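Local coordinates for proximal thread matrix protein 1 (Mytilus galloprovincialis, PDB 4CN9) that probably binds collagen in the matrix of the mussel byssus, and carries two von Willebrand factor type A domains and bound zinc, at residues R387-G399 / N409-F423. Residues are numbered along the deposited sequence; the frame is centred on the assembly and turned at random.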
loop_
_atom_site.group_PDB
_atom_site.type_symbol
_atom_site.label_atom_id
_atom_site.label_comp_id
_atom_site.label_asym_id
_atom_site.label_seq_id
_atom_site.Cartn_x
_atom_site.Cartn_y
_atom_site.Cartn_z
ATOM N N ARG A 387 -8.107 7.817 2.355
ATOM C CA ARG A 387 -6.908 7.041 2.708
ATOM C C ARG A 387 -6.238 7.543 3.985
ATOM O O ARG A 387 -5.714 6.744 4.766
ATOM C CB ARG A 387 -5.902 6.967 1.549
ATOM C CG ARG A 387 -6.475 6.270 0.308
ATOM C CD ARG A 387 -5.436 6.112 -0.829
ATOM N NE ARG A 387 -4.700 7.349 -1.091
ATOM C CZ ARG A 387 -4.967 8.193 -2.070
ATOM N NH1 ARG A 387 -5.957 7.945 -2.920
ATOM N NH2 ARG A 387 -4.255 9.304 -2.188
ATOM N N LYS A 388 -6.275 8.855 4.198
ATOM C CA LYS A 388 -5.766 9.454 5.435
ATOM C C LYS A 388 -6.540 8.991 6.675
ATOM O O LYS A 388 -6.015 9.010 7.787
ATOM C CB LYS A 388 -5.781 10.986 5.337
ATOM C CG LYS A 388 -4.674 11.540 4.438
ATOM C CD LYS A 388 -4.707 13.065 4.324
ATOM C CE LYS A 388 -3.778 13.550 3.210
ATOM N NZ LYS A 388 -2.356 13.165 3.437
ATOM N N GLU A 389 -7.785 8.562 6.478
ATOM C CA GLU A 389 -8.592 8.017 7.559
ATOM C C GLU A 389 -8.385 6.515 7.739
ATOM O O GLU A 389 -9.054 5.896 8.549
ATOM C CB GLU A 389 -10.080 8.249 7.287
ATOM C CG GLU A 389 -10.527 9.689 7.323
ATOM C CD GLU A 389 -11.949 9.857 6.795
ATOM O OE1 GLU A 389 -12.655 8.827 6.615
ATOM O OE2 GLU A 389 -12.350 11.021 6.559
ATOM N N GLY A 390 -7.485 5.919 6.973
ATOM C CA GLY A 390 -7.253 4.493 7.084
ATOM C C GLY A 390 -8.048 3.609 6.132
ATOM O O GLY A 390 -8.018 2.376 6.248
ATOM N N VAL A 391 -8.752 4.211 5.180
ATOM C CA VAL A 391 -9.529 3.422 4.225
ATOM C C VAL A 391 -8.605 2.893 3.126
ATOM O O VAL A 391 -7.855 3.656 2.505
ATOM C CB VAL A 391 -10.659 4.250 3.597
ATOM C CG1 VAL A 391 -11.436 3.424 2.567
ATOM C CG2 VAL A 391 -11.583 4.782 4.666
ATOM N N VAL A 392 -8.641 1.584 2.904
ATOM C CA VAL A 392 -7.934 0.994 1.781
ATOM C C VAL A 392 -8.853 0.989 0.564
ATOM O O VAL A 392 -9.978 0.515 0.646
ATOM C CB VAL A 392 -7.484 -0.447 2.079
ATOM C CG1 VAL A 392 -6.944 -1.107 0.828
ATOM C CG2 VAL A 392 -6.451 -0.456 3.194
ATOM N N ILE A 393 -8.373 1.518 -0.564
ATOM C CA ILE A 393 -9.206 1.642 -1.759
ATOM C C ILE A 393 -8.720 0.768 -2.913
ATOM O O ILE A 393 -7.550 0.828 -3.338
ATOM C CB ILE A 393 -9.292 3.112 -2.241
ATOM C CG1 ILE A 393 -9.754 4.023 -1.093
ATOM C CG2 ILE A 393 -10.222 3.216 -3.438
ATOM C CD1 ILE A 393 -9.809 5.496 -1.446
ATOM N N VAL A 394 -9.646 -0.042 -3.415
ATOM C CA VAL A 394 -9.437 -0.864 -4.594
ATOM C C VAL A 394 -10.257 -0.244 -5.750
ATOM O O VAL A 394 -11.399 0.136 -5.535
ATOM C CB VAL A 394 -9.925 -2.301 -4.307
ATOM C CG1 VAL A 394 -9.829 -3.182 -5.541
ATOM C CG2 VAL A 394 -9.146 -2.900 -3.139
ATOM N N ALA A 395 -9.660 -0.127 -6.939
ATOM C CA ALA A 395 -10.279 0.540 -8.093
ATOM C C ALA A 395 -10.328 -0.378 -9.320
ATOM O O ALA A 395 -9.303 -0.874 -9.767
ATOM C CB ALA A 395 -9.506 1.824 -8.460
ATOM N N ILE A 396 -11.524 -0.552 -9.875
ATOM C CA ILE A 396 -11.751 -1.422 -11.013
ATOM C C ILE A 396 -12.416 -0.667 -12.152
ATOM O O ILE A 396 -13.447 -0.036 -11.954
ATOM C CB ILE A 396 -12.684 -2.589 -10.629
ATOM C CG1 ILE A 396 -12.078 -3.384 -9.474
ATOM C CG2 ILE A 396 -12.990 -3.460 -11.848
ATOM C CD1 ILE A 396 -13.074 -4.219 -8.690
ATOM N N GLY A 397 -11.811 -0.733 -13.338
ATOM C CA GLY A 397 -12.403 -0.204 -14.562
ATOM C C GLY A 397 -12.850 -1.327 -15.496
ATOM O O GLY A 397 -12.129 -2.312 -15.692
ATOM N N VAL A 398 -14.044 -1.190 -16.063
ATOM C CA VAL A 398 -14.587 -2.180 -16.992
ATOM C C VAL A 398 -14.920 -1.529 -18.320
ATOM O O VAL A 398 -15.622 -0.506 -18.366
ATOM C CB VAL A 398 -15.872 -2.808 -16.442
ATOM C CG1 VAL A 398 -16.316 -3.982 -17.315
ATOM C CG2 VAL A 398 -15.674 -3.255 -15.018
ATOM N N GLY A 399 -14.391 -2.083 -19.407
ATOM C CA GLY A 399 -14.713 -1.573 -20.730
ATOM C C GLY A 399 -13.662 -0.661 -21.301
ATOM O O GLY A 399 -12.479 -0.791 -20.969
ATOM N N ASN A 409 -5.165 7.217 -9.479
ATOM C CA ASN A 409 -5.271 8.288 -8.493
ATOM C C ASN A 409 -6.037 7.897 -7.236
ATOM O O ASN A 409 -5.680 8.317 -6.138
ATOM C CB ASN A 409 -5.931 9.534 -9.079
ATOM C CG ASN A 409 -5.058 10.229 -10.106
ATOM O OD1 ASN A 409 -3.873 9.923 -10.245
ATOM N ND2 ASN A 409 -5.644 11.178 -10.822
ATOM N N ILE A 410 -7.111 7.131 -7.382
ATOM C CA ILE A 410 -7.950 6.861 -6.228
ATOM C C ILE A 410 -7.500 5.659 -5.420
ATOM O O ILE A 410 -7.747 5.617 -4.235
ATOM C CB ILE A 410 -9.452 6.702 -6.574
ATOM C CG1 ILE A 410 -9.723 5.393 -7.277
ATOM C CG2 ILE A 410 -9.961 7.886 -7.401
ATOM C CD1 ILE A 410 -11.209 5.056 -7.344
ATOM N N ALA A 411 -6.882 4.674 -6.055
ATOM C CA ALA A 411 -6.502 3.451 -5.351
ATOM C C ALA A 411 -5.383 3.701 -4.351
ATOM O O ALA A 411 -4.616 4.656 -4.487
ATOM C CB ALA A 411 -6.090 2.378 -6.326
ATOM N N SER A 412 -5.285 2.816 -3.363
ATOM C CA SER A 412 -4.261 2.908 -2.326
ATOM C C SER A 412 -2.901 2.493 -2.886
ATOM O O SER A 412 -1.844 2.784 -2.301
ATOM C CB SER A 412 -4.634 2.033 -1.119
ATOM O OG SER A 412 -5.667 2.616 -0.334
ATOM N N SER A 413 -2.945 1.803 -4.019
ATOM C CA SER A 413 -1.761 1.372 -4.712
ATOM C C SER A 413 -2.128 0.983 -6.131
ATOM O O SER A 413 -3.237 0.519 -6.385
ATOM C CB SER A 413 -1.141 0.170 -3.982
ATOM O OG SER A 413 -0.080 -0.359 -4.740
ATOM N N GLU A 414 -1.198 1.157 -7.065
ATOM C CA GLU A 414 -1.419 0.693 -8.432
ATOM C C GLU A 414 -1.563 -0.821 -8.500
ATOM O O GLU A 414 -2.166 -1.352 -9.429
ATOM C CB GLU A 414 -0.318 1.199 -9.389
ATOM C CG GLU A 414 -0.636 0.912 -10.847
ATOM C CD GLU A 414 0.198 1.732 -11.840
ATOM O OE1 GLU A 414 0.861 2.713 -11.432
ATOM O OE2 GLU A 414 0.160 1.394 -13.045
ATOM N N GLU A 415 -1.063 -1.525 -7.492
ATOM C CA GLU A 415 -1.312 -2.956 -7.394
ATOM C C GLU A 415 -2.781 -3.274 -7.111
ATOM O O GLU A 415 -3.223 -4.417 -7.315
ATOM C CB GLU A 415 -0.429 -3.574 -6.305
ATOM C CG GLU A 415 1.056 -3.452 -6.604
ATOM C CD GLU A 415 1.481 -4.366 -7.728
ATOM O OE1 GLU A 415 0.771 -5.364 -7.980
ATOM O OE2 GLU A 415 2.520 -4.092 -8.369
ATOM N N TYR A 416 -3.535 -2.272 -6.646
ATOM C CA TYR A 416 -4.938 -2.459 -6.276
ATOM C C TYR A 416 -5.860 -1.897 -7.358
ATOM O O TYR A 416 -7.042 -1.647 -7.101
ATOM C CB TYR A 416 -5.281 -1.774 -4.949
ATOM C CG TYR A 416 -4.405 -2.126 -3.749
ATOM C CD1 TYR A 416 -3.458 -3.151 -3.799
ATOM C CD2 TYR A 416 -4.520 -1.408 -2.575
ATOM C CE1 TYR A 416 -2.654 -3.447 -2.691
ATOM C CE2 TYR A 416 -3.731 -1.699 -1.464
ATOM C CZ TYR A 416 -2.806 -2.715 -1.527
ATOM O OH TYR A 416 -2.019 -2.953 -0.425
ATOM N N VAL A 417 -5.298 -1.707 -8.547
ATOM C CA VAL A 417 -6.009 -1.271 -9.745
ATOM C C VAL A 417 -6.215 -2.445 -10.709
ATOM O O VAL A 417 -5.277 -3.159 -11.051
ATOM C CB VAL A 417 -5.204 -0.178 -10.499
ATOM C CG1 VAL A 417 -5.799 0.103 -11.887
ATOM C CG2 VAL A 417 -5.129 1.084 -9.695
ATOM N N PHE A 418 -7.451 -2.624 -11.166
ATOM C CA PHE A 418 -7.800 -3.732 -12.035
ATOM C C PHE A 418 -8.601 -3.211 -13.213
ATOM O O PHE A 418 -9.416 -2.294 -13.057
ATOM C CB PHE A 418 -8.640 -4.762 -11.281
ATOM C CG PHE A 418 -7.948 -5.368 -10.109
ATOM C CD1 PHE A 418 -7.997 -4.760 -8.865
ATOM C CD2 PHE A 418 -7.229 -6.545 -10.250
ATOM C CE1 PHE A 418 -7.345 -5.321 -7.775
ATOM C CE2 PHE A 418 -6.574 -7.105 -9.176
ATOM C CZ PHE A 418 -6.634 -6.502 -7.935
ATOM N N THR A 419 -8.360 -3.790 -14.391
ATOM C CA THR A 419 -9.093 -3.426 -15.602
ATOM C C THR A 419 -9.493 -4.704 -16.354
ATOM O O THR A 419 -8.762 -5.700 -16.346
ATOM C CB THR A 419 -8.267 -2.501 -16.555
ATOM O OG1 THR A 419 -7.106 -3.192 -17.029
ATOM C CG2 THR A 419 -7.817 -1.219 -15.866
ATOM N N THR A 420 -10.678 -4.690 -16.953
ATOM C CA THR A 420 -11.128 -5.804 -17.790
ATOM C C THR A 420 -11.857 -5.223 -18.988
ATOM O O THR A 420 -12.443 -4.154 -18.902
ATOM C CB THR A 420 -12.062 -6.825 -17.033
ATOM O OG1 THR A 420 -13.312 -6.216 -16.669
ATOM C CG2 THR A 420 -11.403 -7.354 -15.765
ATOM N N SER A 421 -11.854 -5.939 -20.103
ATOM C CA SER A 421 -12.483 -5.433 -21.315
ATOM C C SER A 421 -14.006 -5.544 -21.257
ATOM O O SER A 421 -14.712 -4.818 -21.948
ATOM C CB SER A 421 -11.977 -6.223 -22.525
ATOM O OG SER A 421 -12.291 -7.586 -22.351
ATOM N N SER A 422 -14.516 -6.466 -20.453
ATOM C CA SER A 422 -15.954 -6.666 -20.382
ATOM C C SER A 422 -16.376 -7.119 -19.008
ATOM O O SER A 422 -15.571 -7.616 -18.215
ATOM C CB SER A 422 -16.420 -7.716 -21.397
ATOM O OG SER A 422 -16.101 -9.015 -20.955
ATOM N N PHE A 423 -17.668 -6.970 -18.762
ATOM C CA PHE A 423 -18.270 -7.379 -17.506
ATOM C C PHE A 423 -18.234 -8.900 -17.327
ATOM O O PHE A 423 -18.162 -9.387 -16.208
ATOM C CB PHE A 423 -19.687 -6.824 -17.427
ATOM C CG PHE A 423 -19.731 -5.332 -17.178
ATOM C CD1 PHE A 423 -19.646 -4.437 -18.227
ATOM C CD2 PHE A 423 -19.833 -4.834 -15.883
ATOM C CE1 PHE A 423 -19.673 -3.068 -17.993
ATOM C CE2 PHE A 423 -19.854 -3.480 -15.640
ATOM C CZ PHE A 423 -19.784 -2.593 -16.693
HETATM O O HOH W 1 -5.454 10.657 -4.231
#
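Ser412 grips Ile393 twice: its OG accepts the amide of Ile393 at 2.9 Å between N and OG, in a nearly straight bond (169°), and its own N donates back to Ile393 O. Arg387 runs past this pair. From CB, its CG comes within 3.8 Å of Ser412 OG, and CD lies against Ser412 OG and CA. A turn about the CG-CD bond (chi3 -47°) carries the guanidinium past the serine to the end of helix 404-410. There CZ passes 4.1 Å from Asn409 O, and NH1 donates to Ile410 O at 3.2 Å, an oxygen near the guanidinium plane although NH1 stands well above the carbonyl plane; its bond to Asn409 O is weak. NH2 donates to a water that also lies 3.0 Å, O to O, from Asn409 O. The arginine thus serves both carbonyls.

Farther along, strands 391-398 and 417-420 pair in parallel. Bonds from Ala395 N to Tyr416 O through Gly399 N to Thr420 O zip the backbones together. Ala395 CB packs on Ile410 CG1 and CD1, while on the opposite face of the sheet Val394 CG1 reaches Phe418 CE1 at 4.0 Å. At the far end Val398 CG1, anti to the backbone N (chi1 -172°), sits over the centre of the Phe423 ring, 3.5 Å from CG1 to the centroid, a CH-pi contact; helix 272-285 also packs against Phe423. Strand 391-398, helix 404-410 and strand 417-420 form a beta-alpha-beta unit, placing strand 417-420 at the edge of the mixed sheet in the Rossmann-like second von Willebrand factor type A domain.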